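HTH-type transcriptional regulator LysG (Mycobacterium tuberculosis, PDB 3ISP) binds DNA as a homodimeric LysR-type transcriptional regulator and probably activates expression of the exporter LysE while repressing its own. Local coordinates at residues V17-F23 with V53-C59. Residues are numbered along the deposited sequence.
Sequences VVELGSF and VVREKPC
In the winged helix-turn-helix domain of this LysR-type regulator, the turn leaving helix 9-20 packs against the wing, the hairpin of strands 53-54 and 60-61. G21 is the first residue to leave helical angles, with positive phi (56/44), a conformation that favours glycine, its N weakly hydrogen-bonded to V18 O; S22 is then extended (-174/140) and, as N-cap of helix 23-27, bonds through OG to A25 N. The nearest CA atoms are those of G21 and C59, 4.0 Å apart, with G21 CA 3.5 Å from C59 N. C59 (chi1 m) points toward the turn: its CB lies 3.4 Å from V17 O and 3.8 Å from V17 CG1, and its SG 3.7 Å from S22 N. V17 CG1 also meets V53 CG1 at 4.0 Å, and V17 continues the core onto V37 and I41 of helix 34-48. F23 (chi1 -89°) brings its ring over to the wing, with CE1 4.2 Å from V53 CG1 and CZ 3.8 Å from NE of R55, whose guanidinium forms a salt bridge to E45. C59 SG makes a sulfur-aromatic contact at the F23 ring edge, 5.1 Å from the centroid and 3.8 Å from F23 CD1.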
# COMPACT_ATOMS: atom_id res chain seq x y z
N VAL A 17 -21.59 -12.46 -1.28
CA VAL A 17 -21.41 -11.31 -0.42
C VAL A 17 -20.14 -10.53 -0.75
O VAL A 17 -20.09 -9.32 -0.58
CB VAL A 17 -21.40 -11.72 1.07
CG1 VAL A 17 -20.99 -10.55 1.94
CG2 VAL A 17 -22.76 -12.23 1.48
N VAL A 18 -19.12 -11.22 -1.25
CA VAL A 18 -17.88 -10.54 -1.60
C VAL A 18 -17.92 -9.92 -2.99
O VAL A 18 -17.53 -8.77 -3.18
CB VAL A 18 -16.66 -11.46 -1.48
CG1 VAL A 18 -15.53 -10.94 -2.33
CG2 VAL A 18 -16.25 -11.58 -0.02
N GLU A 19 -18.38 -10.68 -3.97
CA GLU A 19 -18.47 -10.18 -5.33
C GLU A 19 -19.47 -9.02 -5.45
O GLU A 19 -19.39 -8.22 -6.38
CB GLU A 19 -18.85 -11.32 -6.29
CG GLU A 19 -18.63 -11.01 -7.76
CD GLU A 19 -18.70 -12.26 -8.63
OE1 GLU A 19 -18.65 -13.39 -8.08
OE2 GLU A 19 -18.79 -12.12 -9.87
N LEU A 20 -20.39 -8.92 -4.50
CA LEU A 20 -21.44 -7.90 -4.54
C LEU A 20 -21.30 -6.82 -3.48
O LEU A 20 -22.01 -5.82 -3.52
CB LEU A 20 -22.82 -8.55 -4.42
CG LEU A 20 -23.65 -8.73 -5.70
CD1 LEU A 20 -22.80 -9.30 -6.83
CD2 LEU A 20 -24.86 -9.62 -5.42
N GLY A 21 -20.40 -7.04 -2.52
CA GLY A 21 -20.12 -6.07 -1.48
C GLY A 21 -21.29 -5.60 -0.63
O GLY A 21 -21.43 -4.41 -0.36
N SER A 22 -22.14 -6.54 -0.21
CA SER A 22 -23.30 -6.24 0.63
C SER A 22 -24.01 -7.51 1.08
O SER A 22 -24.17 -8.44 0.29
CB SER A 22 -24.30 -5.36 -0.12
OG SER A 22 -25.60 -5.52 0.42
N PHE A 23 -24.45 -7.54 2.33
CA PHE A 23 -25.23 -8.69 2.83
C PHE A 23 -26.65 -8.69 2.27
O PHE A 23 -27.19 -9.74 1.92
CB PHE A 23 -25.26 -8.71 4.36
CG PHE A 23 -24.12 -9.48 4.98
CD1 PHE A 23 -22.80 -9.15 4.71
CD2 PHE A 23 -24.37 -10.52 5.86
CE1 PHE A 23 -21.76 -9.85 5.29
CE2 PHE A 23 -23.33 -11.23 6.44
CZ PHE A 23 -22.03 -10.89 6.16
N VAL A 53 -15.28 -12.59 6.13
CA VAL A 53 -15.77 -11.41 5.45
C VAL A 53 -15.71 -10.20 6.36
O VAL A 53 -16.28 -10.21 7.44
CB VAL A 53 -17.26 -11.55 5.10
CG1 VAL A 53 -17.72 -10.37 4.28
CG2 VAL A 53 -17.52 -12.84 4.37
N VAL A 54 -15.04 -9.15 5.91
CA VAL A 54 -15.15 -7.88 6.61
C VAL A 54 -16.56 -7.34 6.36
O VAL A 54 -16.96 -7.15 5.21
CB VAL A 54 -14.12 -6.88 6.10
CG1 VAL A 54 -13.85 -5.85 7.17
CG2 VAL A 54 -12.84 -7.59 5.73
N ARG A 55 -17.32 -7.12 7.43
CA ARG A 55 -18.73 -6.75 7.30
C ARG A 55 -18.96 -5.32 6.83
O ARG A 55 -20.05 -5.00 6.36
CB ARG A 55 -19.48 -6.97 8.63
CG ARG A 55 -20.17 -8.32 8.75
CD ARG A 55 -19.23 -9.42 9.23
NE ARG A 55 -19.90 -10.71 9.32
CZ ARG A 55 -19.28 -11.84 9.67
NH1 ARG A 55 -17.99 -11.83 9.96
NH2 ARG A 55 -19.96 -12.98 9.73
N GLU A 56 -17.93 -4.48 6.92
CA GLU A 56 -18.07 -3.04 6.73
C GLU A 56 -18.37 -2.57 5.31
O GLU A 56 -18.31 -3.34 4.34
CB GLU A 56 -16.81 -2.31 7.19
CG GLU A 56 -16.29 -2.68 8.57
CD GLU A 56 -14.79 -2.47 8.68
OE1 GLU A 56 -14.07 -2.86 7.73
OE2 GLU A 56 -14.32 -1.92 9.71
N LYS A 57 -18.69 -1.27 5.23
CA LYS A 57 -18.77 -0.47 4.00
C LYS A 57 -19.00 -1.28 2.72
O LYS A 57 -20.15 -1.60 2.41
CB LYS A 57 -17.55 0.45 3.91
CG LYS A 57 -17.80 1.79 3.25
CD LYS A 57 -18.14 2.85 4.27
CE LYS A 57 -17.88 4.23 3.69
NZ LYS A 57 -16.53 4.27 3.06
N PRO A 58 -17.94 -1.60 1.95
CA PRO A 58 -18.17 -2.65 0.95
C PRO A 58 -17.61 -3.97 1.48
O PRO A 58 -16.51 -3.98 2.03
CB PRO A 58 -17.32 -2.20 -0.25
CG PRO A 58 -16.59 -0.93 0.20
CD PRO A 58 -16.65 -0.93 1.69
N CYS A 59 -18.35 -5.06 1.34
CA CYS A 59 -17.90 -6.33 1.89
C CYS A 59 -16.79 -6.96 1.05
O CYS A 59 -16.94 -7.14 -0.16
CB CYS A 59 -19.08 -7.30 2.02
SG CYS A 59 -20.42 -6.67 3.02